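Local atomic coordinates of Lys-gingipain W83 (PDB entry 3M1H), a protein that cleaves proteins after lysine as a secreted cysteine protease and probable virulence factor, and is represented here by its third cleaved adhesin domain, a calcium-binding jelly roll. Residues Ala42-Ala47 and Thr82-Ala87; Leu6-Glu11 and Ala16-Ile21; Asp26-Thr31 and Gly60-Asp65; Ser52-Asn57 and Ala93-Ala98. All blocks are in the same frame, centred on the assembly; numbering follows the deposited sequence.

Contact 1 of 4, residues Ala42-Ala47 and Thr82-Ala87; sequences AGHNSA and TFWVCA. With CA (calcium ion), chain F.
H44 and W84 stack face to face, the imidazole lying over the six-membered ring of the indole with centroids 3.9 Å apart and planes tilted by 22°. The tilt brings one corner of the imidazole closest: H44 CE1 sits above the middle of the indole, 3.3 Å from W84 CE2, while H44 NE2 leans over the benzene side, 3.5 Å from W84 CE3. The imidazole swings out to the indole because CG of H44 is anti to its own backbone N (chi1 174°). Its rotation is fixed from outside, since ND1 bonds to D172, and the backbone N of H44 bonds to D171.

Behind the histidine the loop 42-47 is pinned by metal. S46 OG binds a calcium ion at 2.5 Å, in a site completed by D9, E11, I48, D171 and a water; D171 thus serves both the metal and the backbone N of H44. A weak backbone bond from G43 N to S46 O closes the loop on itself.

W84 lies on strand 79-87, with strands 142-148 and 167-177 paired on it, so the contact lays the calcium-bound loop against the outer surface of this jelly-roll sheet, next to W141, whose ring also meets H44.

Contact 2 of 4, residues Leu6-Glu11 and Ala16-Ile21; sequences LNEDFE and ASWKTI. With CA (calcium ion), chain F; NA (sodium ion), chain I; NA (sodium ion), chain G.
This is a partly buried aromatic and apolar contact in the β-jelly roll, between the first strand of one sheet, 4-8, with the turn after it, and the lead-in to strand 19-22 at the border of the other. W18 is the shared partner. F10 points an edge at its face: the ring centroids are 5.4 Å apart, measured to the six-membered ring of the indole, the planes stand at 68°, and F10 CZ lies 3.9 Å from W18 CH2. L6 comes from the opposite direction and meets the ring obliquely, CD2 being 3.7 Å from W18 CZ2, and E8 runs alongside the indole in the opposite sense, with CB equally far from that carbon.

The bend of E8 at chi2 (49°) folds its chain back, laying CG over the centre of the F10 ring and letting OE2 accept from F10 N at 2.8 Å. In the following turn D9 OD1 accepts from E11 N, an Asx turn. That turn carries a calcium site, bound by D9 O and E11 OE2 together with S46, I48 and D171. Two sodium ions flank the contact, one on A16 O and W18 O, the other on N7 O with a cluster of waters.

The carboxylate of E8 and the indole are also joined through water: one molecule, in the plane of the indole at its edge, accepts from W18 NE1 at 3.0 Å and donates to E8 OE1 at 2.7 Å.

Contact 3 of 4, residues Asp26-Thr31 and Gly60-Asp65; sequences DGNNWT and GPQNPD. With CA (calcium ion), chain E.
Three flat polar groups meet here: the carboxylate of D26 and the amides of N28 and Q62. Q62 OE1 faces the bonded pair formed by the other two, 3.1 Å from N28 ND2 and 3.3 Å from D26 OD2. The two amides are nearly perpendicular, their planes 86° apart, while the Q62 amide is turned 46° from the carboxylate. Q62 OE1 and D26 OD2 are both acceptors, so that approach is no hydrogen bond; N28 ND2 lies close to both, and its bond to D26 OD2 is nearly straight (162°), meeting the oxygen from above the carboxylate plane but staying in the plane of its own amide.

The other end of the glutamine amide is held within its own segment. The chain is bent at chi2, turning NE2 back to donate to G60 O, from above the plane of that carbonyl. A water lies between the segments, 2.6 Å from D26 OD2, to which it can donate, and accepts from N63 N at 3.0 Å.

D26 OD1 faces the metal. It binds a calcium ion at 2.4 Å and also accepts from N28 N, an Asx turn that brings N28 O onto the same ion; D22, D24 and N66 add further ligands. A second water, itself on the calcium, donates to D26 OD2. The nearby ion would be expected to stabilise the negative charge of D26.

Segment 26-31 carries the second half of a calcium-binding loop that starts at D22, at the end of strand 19-22. Q62 comes just after strand 60-61, the partner of 55-56, where I56 touches both N28 and Q62; behind them W30 and P64 pack on H159 of strand 154-160.

Contact 4 of 4, residues Ser52-Asn57 and Ala93-Ala98; sequences SASYIN and ASEHYA. Unlike the reference sequence in segment 52-57: Y55 (reference His).
A buried serine-glutamate pair bridges the two sheets of the jelly roll at one end, S54 standing at the break between strands 50-53 and 55-56 and E95 just ahead of strand 96-102.

Across the segments the bond is polar: S54 OG donates to E95 OE2 at 2.9 Å, using the syn lone pair, the one on the side of the other oxygen. The hydroxyl therefore lies in the mouth of the carboxylate, OE1 of E95 being just 3.0 Å from OG as well. With chi1 of S54 at 70°, OG sits between its backbone N and carbonyl carbon and faces the glutamate, whose chain bends at chi2 (-73°) to present its end.

Further polar partners hold both groups. E95 OE1 is hydrogen-bonded to H159 NE2; OE2 also accepts from F166 N, while F165 N bonds to S54 OG. A buried carboxylate gripped this often is probably stabilised in its charged form.

Backbone bonds set the frame. S54 pairs with Q62, D164 and F166, and S94 is the centre of an inverse gamma turn, closed by E95 N to A93 O.

Beside the hydroxyl, S54 CB lies against the carboxylate, 3.3 Å from E95 OE1.

In the fold
From the N terminus, contact 2 comes first and closes a short turn, joining the opening strand 4-8 of one sheet to strand 19-22 at the border of the other. Contacts 3, 1 and 4 then open in turn, in the long loop from 22 to 50 and on strands 50-53 and 55-56. They close in the order 3, 1, 4, at 60-65, 82-87 and 93-98, so each crosses the other two and none nests. Contacts 1 and 2 share a calcium ion, and S46 touches E11. Contacts 3 and 4 touch through the short pairing of 55-56 with 60-61, where Q62 N probably bonds to S54 O. Y97 packs on F83 and V85, linking contact 4 to contact 1.

Contact 1 of 4, residues Ala42-Ala47 and Thr82-Ala87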
loop_
_atom_site.group_PDB
_atom_site.type_symbol
_atom_site.label_atom_id
_atom_site.label_comp_id
_atom_site.label_asym_id
_atom_site.label_seq_id
_atom_site.Cartn_x
_atom_site.Cartn_y
_atom_site.Cartn_z
ATOM N N ALA A 42 -3.547 9.129 -9.984
ATOM C CA ALA A 42 -2.643 10.261 -9.799
ATOM C C ALA A 42 -1.784 10.046 -8.564
ATOM O O ALA A 42 -2.328 9.813 -7.490
ATOM C CB ALA A 42 -3.431 11.555 -9.677
ATOM N N GLY A 43 -0.458 10.076 -8.740
ATOM C CA GLY A 43 0.467 9.822 -7.633
ATOM C C GLY A 43 0.613 11.027 -6.729
ATOM O O GLY A 43 -0.019 12.055 -6.922
ATOM N N HIS A 44 1.443 10.903 -5.710
ATOM C CA HIS A 44 1.671 11.977 -4.788
ATOM C C HIS A 44 2.653 12.928 -5.481
ATOM O O HIS A 44 3.839 12.588 -5.685
ATOM C CB HIS A 44 2.245 11.419 -3.482
ATOM C CG HIS A 44 2.653 12.487 -2.520
ATOM N ND1 HIS A 44 3.938 12.611 -2.046
ATOM C CD2 HIS A 44 1.944 13.499 -1.975
ATOM C CE1 HIS A 44 4.004 13.664 -1.247
ATOM N NE2 HIS A 44 2.807 14.213 -1.172
ATOM N N ASN A 45 2.131 14.104 -5.838
ATOM C CA ASN A 45 2.908 15.115 -6.576
ATOM C C ASN A 45 3.730 14.459 -7.679
ATOM O O ASN A 45 4.889 14.799 -7.903
ATOM C CB ASN A 45 3.856 15.879 -5.638
ATOM C CG ASN A 45 3.134 16.701 -4.601
ATOM O OD1 ASN A 45 2.049 17.214 -4.853
ATOM N ND2 ASN A 45 3.740 16.831 -3.429
ATOM N N SER A 46 3.137 13.474 -8.347
ATOM C CA SER A 46 3.844 12.648 -9.301
ATOM C C SER A 46 2.812 11.841 -10.120
ATOM O O SER A 46 1.636 11.752 -9.747
ATOM C CB SER A 46 4.790 11.698 -8.569
ATOM O OG SER A 46 4.032 10.734 -7.845
ATOM N N ALA A 47 3.259 11.237 -11.215
ATOM C CA ALA A 47 2.365 10.518 -12.113
ATOM C C ALA A 47 1.898 9.157 -11.581
ATOM O O ALA A 47 0.728 8.787 -11.772
ATOM C CB ALA A 47 3.026 10.352 -13.487
ATOM N N THR A 82 9.262 6.163 6.157
ATOM C CA THR A 82 8.188 7.098 5.852
ATOM C C THR A 82 7.591 6.764 4.504
ATOM O O THR A 82 8.256 6.217 3.625
ATOM C CB THR A 82 8.631 8.586 5.829
ATOM O OG1 THR A 82 9.615 8.778 4.811
ATOM C CG2 THR A 82 9.250 8.999 7.151
ATOM N N PHE A 83 6.312 7.061 4.385
ATOM C CA PHE A 83 5.569 6.803 3.161
ATOM C C PHE A 83 4.333 7.667 3.136
ATOM O O PHE A 83 3.915 8.209 4.179
ATOM C CB PHE A 83 5.227 5.311 3.002
ATOM C CG PHE A 83 4.297 4.753 4.066
ATOM C CD1 PHE A 83 2.932 4.779 3.896
ATOM C CD2 PHE A 83 4.816 4.249 5.249
ATOM C CE1 PHE A 83 2.069 4.266 4.879
ATOM C CE2 PHE A 83 3.942 3.710 6.231
ATOM C CZ PHE A 83 2.601 3.746 6.044
ATOM N N TRP A 84 3.727 7.761 1.957
ATOM C CA TRP A 84 2.493 8.506 1.780
ATOM C C TRP A 84 1.357 7.577 1.355
ATOM O O TRP A 84 1.566 6.641 0.543
ATOM C CB TRP A 84 2.683 9.607 0.756
ATOM C CG TRP A 84 3.680 10.665 1.155
ATOM C CD1 TRP A 84 5.040 10.586 1.114
ATOM C CD2 TRP A 84 3.362 11.971 1.628
ATOM N NE1 TRP A 84 5.594 11.784 1.547
ATOM C CE2 TRP A 84 4.581 12.647 1.850
ATOM C CE3 TRP A 84 2.164 12.634 1.880
ATOM C CZ2 TRP A 84 4.616 13.960 2.314
ATOM C CZ3 TRP A 84 2.205 13.933 2.359
ATOM C CH2 TRP A 84 3.438 14.573 2.564
ATOM N N VAL A 85 0.167 7.841 1.896
ATOM C CA VAL A 85 -0.996 6.990 1.679
ATOM C C VAL A 85 -2.213 7.846 1.430
ATOM O O VAL A 85 -2.330 8.935 2.014
ATOM C CB VAL A 85 -1.224 6.023 2.855
ATOM C CG1 VAL A 85 -1.452 6.763 4.181
ATOM C CG2 VAL A 85 -2.388 5.082 2.592
ATOM N N CYS A 86 -3.104 7.410 0.535
ATOM C CA CYS A 86 -4.413 8.024 0.448
ATOM C C CYS A 86 -5.454 7.028 -0.034
ATOM O O CYS A 86 -5.118 5.984 -0.625
ATOM C CB CYS A 86 -4.398 9.251 -0.482
ATOM S SG CYS A 86 -4.357 8.948 -2.270
ATOM N N ALA A 87 -6.719 7.383 0.176
ATOM C CA ALA A 87 -7.802 6.696 -0.434
ATOM C C ALA A 87 -7.991 7.203 -1.844
ATOM O O ALA A 87 -8.067 8.426 -2.076
ATOM C CB ALA A 87 -9.104 6.935 0.411
HETATM CA CA CA F . 5.080 8.454 -7.451
HETATM O O HOH W 1 6.639 9.963 -6.486
#

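Contact 2 of 4, residues Leu6-Glu11 and Ala16-Ile21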
loop_
_atom_site.group_PDB
_atom_site.type_symbol
_atom_site.label_atom_id
_atom_site.label_comp_id
_atom_site.label_asym_id
_atom_site.label_seq_id
_atom_site.Cartn_x
_atom_site.Cartn_y
_atom_site.Cartn_z
ATOM N N LEU A 6 16.450 2.983 1.021
ATOM C CA LEU A 6 15.388 2.739 0.054
ATOM C C LEU A 6 14.681 4.060 -0.207
ATOM O O LEU A 6 14.460 4.829 0.700
ATOM C CB LEU A 6 14.381 1.692 0.579
ATOM C CG LEU A 6 13.452 0.990 -0.411
ATOM C CD1 LEU A 6 14.268 0.127 -1.372
ATOM C CD2 LEU A 6 12.379 0.155 0.312
ATOM N N ASN A 7 14.350 4.328 -1.463
ATOM C CA ASN A 7 13.623 5.533 -1.837
ATOM C C ASN A 7 12.933 5.203 -3.139
ATOM O O ASN A 7 13.542 5.208 -4.213
ATOM C CB ASN A 7 14.533 6.754 -1.966
ATOM C CG ASN A 7 13.744 8.032 -2.226
ATOM O OD1 ASN A 7 12.700 8.005 -2.870
ATOM N ND2 ASN A 7 14.239 9.150 -1.713
ATOM N N GLU A 8 11.655 4.870 -3.028
ATOM C CA GLU A 8 10.891 4.395 -4.165
ATOM C C GLU A 8 9.689 5.289 -4.470
ATOM O O GLU A 8 8.757 5.456 -3.637
ATOM C CB GLU A 8 10.410 2.971 -3.918
ATOM C CG GLU A 8 9.741 2.358 -5.131
ATOM C CD GLU A 8 10.592 2.536 -6.388
ATOM O OE1 GLU A 8 11.778 2.159 -6.339
ATOM O OE2 GLU A 8 10.055 3.045 -7.387
ATOM N N ASP A 9 9.687 5.815 -5.694
ATOM C CA ASP A 9 8.654 6.733 -6.164
ATOM C C ASP A 9 7.647 6.060 -7.094
ATOM O O ASP A 9 6.710 6.703 -7.539
ATOM C CB ASP A 9 9.255 8.005 -6.826
ATOM C CG ASP A 9 10.158 7.699 -8.008
ATOM O OD1 ASP A 9 10.061 6.602 -8.607
ATOM O OD2 ASP A 9 10.973 8.624 -8.325
ATOM N N PHE A 10 7.889 4.808 -7.429
ATOM C CA PHE A 10 7.034 3.992 -8.313
ATOM C C PHE A 10 6.898 4.508 -9.742
ATOM O O PHE A 10 6.066 4.002 -10.492
ATOM C CB PHE A 10 5.655 3.703 -7.664
ATOM C CG PHE A 10 5.794 2.977 -6.355
ATOM C CD1 PHE A 10 5.999 1.608 -6.331
ATOM C CD2 PHE A 10 5.751 3.655 -5.157
ATOM C CE1 PHE A 10 6.178 0.898 -5.145
ATOM C CE2 PHE A 10 5.943 2.958 -3.964
ATOM C CZ PHE A 10 6.152 1.590 -3.958
ATOM N N GLU A 11 7.750 5.467 -10.142
ATOM C CA GLU A 11 7.579 6.061 -11.449
ATOM C C GLU A 11 7.943 5.099 -12.590
ATOM O O GLU A 11 7.482 5.299 -13.718
ATOM C CB GLU A 11 8.342 7.372 -11.541
ATOM C CG GLU A 11 7.825 8.421 -10.553
ATOM C CD GLU A 11 6.347 8.753 -10.723
ATOM O OE1 GLU A 11 5.871 8.959 -11.869
ATOM O OE2 GLU A 11 5.613 8.845 -9.697
ATOM N N ALA A 16 11.165 -4.753 -10.017
ATOM C CA ALA A 16 11.382 -6.184 -9.953
ATOM C C ALA A 16 11.982 -6.659 -8.622
ATOM O O ALA A 16 11.768 -7.813 -8.251
ATOM C CB ALA A 16 12.321 -6.595 -11.084
ATOM N N SER A 17 12.717 -5.790 -7.920
ATOM C CA SER A 17 13.353 -6.097 -6.632
ATOM C C SER A 17 12.330 -6.212 -5.453
ATOM O O SER A 17 12.651 -6.820 -4.426
ATOM C CB SER A 17 14.365 -4.994 -6.296
ATOM O OG SER A 17 13.759 -3.714 -6.324
ATOM N N TRP A 18 11.154 -5.617 -5.643
ATOM C CA TRP A 18 10.074 -5.736 -4.680
ATOM C C TRP A 18 9.271 -7.017 -4.972
ATOM O O TRP A 18 9.453 -7.660 -6.019
ATOM C CB TRP A 18 9.159 -4.515 -4.776
ATOM C CG TRP A 18 9.728 -3.218 -4.244
ATOM C CD1 TRP A 18 10.894 -2.583 -4.609
ATOM C CD2 TRP A 18 9.119 -2.370 -3.264
ATOM N NE1 TRP A 18 11.033 -1.421 -3.939
ATOM C CE2 TRP A 18 9.972 -1.255 -3.089
ATOM C CE3 TRP A 18 7.951 -2.460 -2.507
ATOM C CZ2 TRP A 18 9.684 -0.212 -2.221
ATOM C CZ3 TRP A 18 7.666 -1.438 -1.633
ATOM C CH2 TRP A 18 8.529 -0.316 -1.487
ATOM N N LYS A 19 8.324 -7.361 -4.091
ATOM C CA LYS A 19 7.528 -8.562 -4.278
ATOM C C LYS A 19 6.088 -8.289 -3.913
ATOM O O LYS A 19 5.803 -7.617 -2.923
ATOM C CB LYS A 19 8.069 -9.665 -3.368
ATOM C CG LYS A 19 7.326 -10.939 -3.269
ATOM C CD LYS A 19 8.027 -11.716 -2.119
ATOM C CE LYS A 19 7.465 -13.063 -1.932
ATOM N NZ LYS A 19 8.287 -13.930 -1.075
ATOM N N THR A 20 5.182 -8.799 -4.732
ATOM C CA THR A 20 3.762 -8.817 -4.408
ATOM C C THR A 20 3.398 -10.209 -3.896
ATOM O O THR A 20 3.884 -11.224 -4.387
ATOM C CB THR A 20 2.867 -8.420 -5.624
ATOM O OG1 THR A 20 3.097 -9.297 -6.743
ATOM C CG2 THR A 20 3.076 -6.935 -6.074
ATOM N N ILE A 21 2.498 -10.231 -2.914
ATOM C CA ILE A 21 1.935 -11.494 -2.420
ATOM C C ILE A 21 0.407 -11.395 -2.517
ATOM O O ILE A 21 -0.203 -10.507 -1.916
ATOM C CB ILE A 21 2.341 -11.812 -0.974
ATOM C CG1 ILE A 21 3.858 -11.840 -0.813
ATOM C CG2 ILE A 21 1.773 -13.185 -0.602
ATOM C CD1 ILE A 21 4.294 -11.947 0.640
HETATM CA CA CA F . 5.080 8.454 -7.451
HETATM NA NA NA I . 9.683 -9.202 -7.767
HETATM NA NA NA G . 14.246 5.974 -6.340
HETATM O O HOH W 2 12.598 7.704 -5.505
HETATM O O HOH W 3 13.111 0.621 -4.570
HETATM O O HOH W 4 13.587 7.624 -8.011
HETATM O O HOH W 5 12.432 5.172 -7.133
HETATM O O HOH W 1 6.639 9.963 -6.486
HETATM O O HOH W 6 15.584 7.744 -5.357
#

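Contact 3 of 4, residues Asp26-Thr31 and Gly60-Asp65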
loop_
_atom_site.group_PDB
_atom_site.type_symbol
_atom_site.label_atom_id
_atom_site.label_comp_id
_atom_site.label_asym_id
_atom_site.label_seq_id
_atom_site.Cartn_x
_atom_site.Cartn_y
_atom_site.Cartn_z
ATOM N N ASP A 26 -7.142 -14.164 -5.434
ATOM C CA ASP A 26 -8.069 -13.753 -6.499
ATOM C C ASP A 26 -7.458 -13.262 -7.796
ATOM O O ASP A 26 -8.182 -12.960 -8.760
ATOM C CB ASP A 26 -9.063 -12.708 -5.976
ATOM C CG ASP A 26 -8.435 -11.359 -5.708
ATOM O OD1 ASP A 26 -7.172 -11.253 -5.745
ATOM O OD2 ASP A 26 -9.222 -10.423 -5.419
ATOM N N GLY A 27 -6.124 -13.161 -7.829
ATOM C CA GLY A 27 -5.397 -12.617 -8.970
ATOM C C GLY A 27 -5.163 -11.126 -8.997
ATOM O O GLY A 27 -4.431 -10.634 -9.847
ATOM N N ASN A 28 -5.788 -10.425 -8.067
ATOM C CA ASN A 28 -5.660 -8.985 -7.916
ATOM C C ASN A 28 -4.610 -8.683 -6.847
ATOM O O ASN A 28 -4.597 -9.249 -5.749
ATOM C CB ASN A 28 -7.013 -8.378 -7.502
ATOM C CG ASN A 28 -8.067 -8.512 -8.581
ATOM O OD1 ASN A 28 -7.837 -8.128 -9.726
ATOM N ND2 ASN A 28 -9.229 -9.023 -8.218
ATOM N N ASN A 29 -3.722 -7.745 -7.191
ATOM C CA ASN A 29 -2.598 -7.391 -6.329
ATOM C C ASN A 29 -2.490 -5.883 -6.149
ATOM O O ASN A 29 -3.183 -5.084 -6.781
ATOM C CB ASN A 29 -1.304 -7.869 -7.005
ATOM C CG ASN A 29 -1.102 -9.372 -6.894
ATOM O OD1 ASN A 29 -0.682 -9.879 -5.852
ATOM N ND2 ASN A 29 -1.402 -10.091 -7.979
ATOM N N TRP A 30 -1.497 -5.511 -5.353
ATOM C CA TRP A 30 -0.995 -4.157 -5.449
ATOM C C TRP A 30 -0.498 -4.011 -6.883
ATOM O O TRP A 30 0.159 -4.901 -7.435
ATOM C CB TRP A 30 0.156 -3.937 -4.494
ATOM C CG TRP A 30 -0.207 -3.787 -3.050
ATOM C CD1 TRP A 30 -0.233 -4.761 -2.124
ATOM C CD2 TRP A 30 -0.563 -2.566 -2.369
ATOM N NE1 TRP A 30 -0.594 -4.252 -0.888
ATOM C CE2 TRP A 30 -0.792 -2.901 -1.014
ATOM C CE3 TRP A 30 -0.703 -1.233 -2.776
ATOM C CZ2 TRP A 30 -1.141 -1.950 -0.075
ATOM C CZ3 TRP A 30 -1.060 -0.284 -1.839
ATOM C CH2 TRP A 30 -1.292 -0.653 -0.508
ATOM N N THR A 31 -0.808 -2.869 -7.479
ATOM C CA THR A 31 -0.516 -2.627 -8.877
ATOM C C THR A 31 -0.412 -1.135 -9.218
ATOM O O THR A 31 -1.027 -0.287 -8.595
ATOM C CB THR A 31 -1.581 -3.285 -9.781
ATOM O OG1 THR A 31 -1.265 -3.049 -11.152
ATOM C CG2 THR A 31 -2.989 -2.724 -9.479
ATOM N N GLY A 60 -16.906 -5.285 -9.132
ATOM C CA GLY A 60 -17.589 -5.273 -7.860
ATOM C C GLY A 60 -16.626 -5.379 -6.706
ATOM O O GLY A 60 -15.419 -5.215 -6.911
ATOM N N PRO A 61 -17.141 -5.647 -5.503
ATOM C CA PRO A 61 -16.382 -5.740 -4.277
ATOM C C PRO A 61 -15.347 -6.869 -4.369
ATOM O O PRO A 61 -15.586 -7.890 -5.018
ATOM C CB PRO A 61 -17.441 -5.998 -3.199
ATOM C CG PRO A 61 -18.728 -5.666 -3.831
ATOM C CD PRO A 61 -18.580 -5.897 -5.267
ATOM N N GLN A 62 -14.186 -6.612 -3.776
ATOM C CA GLN A 62 -13.107 -7.585 -3.626
ATOM C C GLN A 62 -12.853 -7.835 -2.141
ATOM O O GLN A 62 -13.284 -7.052 -1.276
ATOM C CB GLN A 62 -11.824 -7.026 -4.274
ATOM C CG GLN A 62 -12.014 -6.554 -5.654
ATOM C CD GLN A 62 -12.399 -7.675 -6.593
ATOM O OE1 GLN A 62 -11.816 -8.758 -6.556
ATOM N NE2 GLN A 62 -13.389 -7.429 -7.422
ATOM N N ASN A 63 -12.158 -8.930 -1.843
ATOM C CA ASN A 63 -11.739 -9.268 -0.493
ATOM C C ASN A 63 -10.223 -9.403 -0.424
ATOM O O ASN A 63 -9.668 -10.501 -0.322
ATOM C CB ASN A 63 -12.445 -10.551 -0.049
ATOM C CG ASN A 63 -13.946 -10.345 0.058
ATOM O OD1 ASN A 63 -14.441 -9.834 1.065
ATOM N ND2 ASN A 63 -14.658 -10.666 -1.006
ATOM N N PRO A 64 -9.531 -8.256 -0.514
ATOM C CA PRO A 64 -8.074 -8.317 -0.632
ATOM C C PRO A 64 -7.382 -8.834 0.620
ATOM O O PRO A 64 -7.803 -8.564 1.764
ATOM C CB PRO A 64 -7.693 -6.850 -0.937
ATOM C CG PRO A 64 -8.823 -6.042 -0.307
ATOM C CD PRO A 64 -10.045 -6.875 -0.592
ATOM N N ASP A 65 -6.310 -9.588 0.384
ATOM C CA ASP A 65 -5.270 -9.810 1.369
ATOM C C ASP A 65 -3.994 -9.764 0.543
ATOM O O ASP A 65 -3.425 -10.790 0.170
ATOM C CB ASP A 65 -5.444 -11.135 2.147
ATOM C CG ASP A 65 -4.464 -11.271 3.309
ATOM O OD1 ASP A 65 -3.586 -10.400 3.503
ATOM O OD2 ASP A 65 -4.527 -12.245 4.068
HETATM CA CA CA E . -5.706 -10.453 -4.027
HETATM O O HOH W 7 -11.495 -10.751 -4.130
HETATM O O HOH W 8 -7.507 -8.909 -3.944
#

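Contact 4 of 4, residues Ser52-Asn57 and Ala93-Ala98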
loop_
_atom_site.group_PDB
_atom_site.type_symbol
_atom_site.label_atom_id
_atom_site.label_comp_id
_atom_site.label_asym_id
_atom_site.label_seq_id
_atom_site.Cartn_x
_atom_site.Cartn_y
_atom_site.Cartn_z
ATOM N N SER A 52 -4.117 -0.850 -4.298
ATOM C CA SER A 52 -4.781 -2.139 -4.074
ATOM C C SER A 52 -6.287 -1.914 -3.860
ATOM O O SER A 52 -6.671 -0.962 -3.227
ATOM C CB SER A 52 -4.131 -2.867 -2.930
ATOM O OG SER A 52 -4.797 -4.100 -2.553
ATOM N N ALA A 53 -7.098 -2.815 -4.421
ATOM C CA ALA A 53 -8.555 -2.634 -4.472
ATOM C C ALA A 53 -9.327 -3.420 -3.443
ATOM O O ALA A 53 -9.102 -4.611 -3.251
ATOM C CB ALA A 53 -9.093 -3.015 -5.868
ATOM N N SER A 54 -10.289 -2.737 -2.829
ATOM C CA SER A 54 -11.418 -3.400 -2.140
ATOM C C SER A 54 -12.669 -3.367 -3.018
ATOM O O SER A 54 -13.678 -4.001 -2.647
ATOM C CB SER A 54 -11.686 -2.765 -0.789
ATOM O OG SER A 54 -12.228 -1.477 -0.893
ATOM N N TYR A 55 -12.627 -2.688 -4.159
ATOM C CA TYR A 55 -13.728 -2.603 -5.131
ATOM C C TYR A 55 -13.169 -2.202 -6.463
ATOM O O TYR A 55 -12.407 -1.241 -6.518
ATOM C CB TYR A 55 -14.787 -1.582 -4.680
ATOM C CG TYR A 55 -16.034 -1.511 -5.535
ATOM C CD1 TYR A 55 -17.191 -2.182 -5.136
ATOM C CD2 TYR A 55 -16.063 -0.780 -6.723
ATOM C CE1 TYR A 55 -18.345 -2.120 -5.903
ATOM C CE2 TYR A 55 -17.228 -0.705 -7.514
ATOM C CZ TYR A 55 -18.365 -1.403 -7.087
ATOM O OH TYR A 55 -19.517 -1.322 -7.864
ATOM N N ILE A 56 -13.544 -2.918 -7.532
ATOM C CA ILE A 56 -13.065 -2.643 -8.874
ATOM C C ILE A 56 -14.247 -2.293 -9.767
ATOM O O ILE A 56 -15.219 -3.071 -9.826
ATOM C CB ILE A 56 -12.296 -3.862 -9.478
ATOM C CG1 ILE A 56 -11.107 -4.199 -8.593
ATOM C CG2 ILE A 56 -11.808 -3.556 -10.860
ATOM C CD1 ILE A 56 -10.299 -5.426 -8.983
ATOM N N ASN A 57 -14.193 -1.143 -10.418
ATOM C CA ASN A 57 -15.275 -0.740 -11.336
ATOM C C ASN A 57 -15.470 -1.805 -12.418
ATOM O O ASN A 57 -14.516 -2.414 -12.877
ATOM C CB ASN A 57 -15.024 0.632 -11.955
ATOM C CG ASN A 57 -15.319 1.785 -10.986
ATOM O OD1 ASN A 57 -16.033 1.638 -10.001
ATOM N ND2 ASN A 57 -14.751 2.936 -11.292
ATOM N N ALA A 93 -13.509 5.951 1.513
ATOM C CA ALA A 93 -12.125 6.085 1.985
ATOM C C ALA A 93 -11.662 4.987 2.954
ATOM O O ALA A 93 -10.473 4.900 3.250
ATOM C CB ALA A 93 -11.916 7.453 2.605
ATOM N N SER A 94 -12.569 4.135 3.454
ATOM C CA SER A 94 -12.310 3.359 4.676
ATOM C C SER A 94 -11.507 2.088 4.421
ATOM O O SER A 94 -11.894 1.009 4.832
ATOM C CB SER A 94 -13.631 2.991 5.388
ATOM O OG SER A 94 -14.398 4.162 5.583
ATOM N N GLU A 95 -10.364 2.232 3.757
ATOM C CA GLU A 95 -9.501 1.087 3.474
ATOM C C GLU A 95 -8.672 0.762 4.698
ATOM O O GLU A 95 -8.231 1.647 5.411
ATOM C CB GLU A 95 -8.584 1.399 2.292
ATOM C CG GLU A 95 -9.292 1.812 1.028
ATOM C CD GLU A 95 -10.015 0.706 0.298
ATOM O OE1 GLU A 95 -9.914 -0.465 0.696
ATOM O OE2 GLU A 95 -10.725 1.040 -0.679
ATOM N N HIS A 96 -8.485 -0.536 4.932
ATOM C CA HIS A 96 -7.788 -1.078 6.074
ATOM C C HIS A 96 -6.434 -1.617 5.613
ATOM O O HIS A 96 -6.371 -2.412 4.681
ATOM C CB HIS A 96 -8.672 -2.187 6.690
ATOM C CG HIS A 96 -8.123 -2.863 7.907
ATOM N ND1 HIS A 96 -8.506 -4.147 8.247
ATOM C CD2 HIS A 96 -7.264 -2.465 8.871
ATOM C CE1 HIS A 96 -7.873 -4.514 9.349
ATOM N NE2 HIS A 96 -7.126 -3.505 9.759
ATOM N N TYR A 97 -5.374 -1.157 6.256
ATOM C CA TYR A 97 -4.030 -1.621 5.917
ATOM C C TYR A 97 -3.150 -1.726 7.139
ATOM O O TYR A 97 -3.464 -1.167 8.209
ATOM C CB TYR A 97 -3.380 -0.730 4.850
ATOM C CG TYR A 97 -2.815 0.553 5.409
ATOM C CD1 TYR A 97 -1.453 0.708 5.611
ATOM C CD2 TYR A 97 -3.653 1.610 5.765
ATOM C CE1 TYR A 97 -0.945 1.856 6.135
ATOM C CE2 TYR A 97 -3.159 2.779 6.283
ATOM C CZ TYR A 97 -1.793 2.897 6.470
ATOM O OH TYR A 97 -1.221 4.039 6.980
ATOM N N ALA A 98 -2.059 -2.467 6.988
ATOM C CA ALA A 98 -1.040 -2.564 8.020
ATOM C C ALA A 98 0.366 -2.615 7.415
ATOM O O ALA A 98 0.520 -2.956 6.238
ATOM C CB ALA A 98 -1.290 -3.785 8.936
#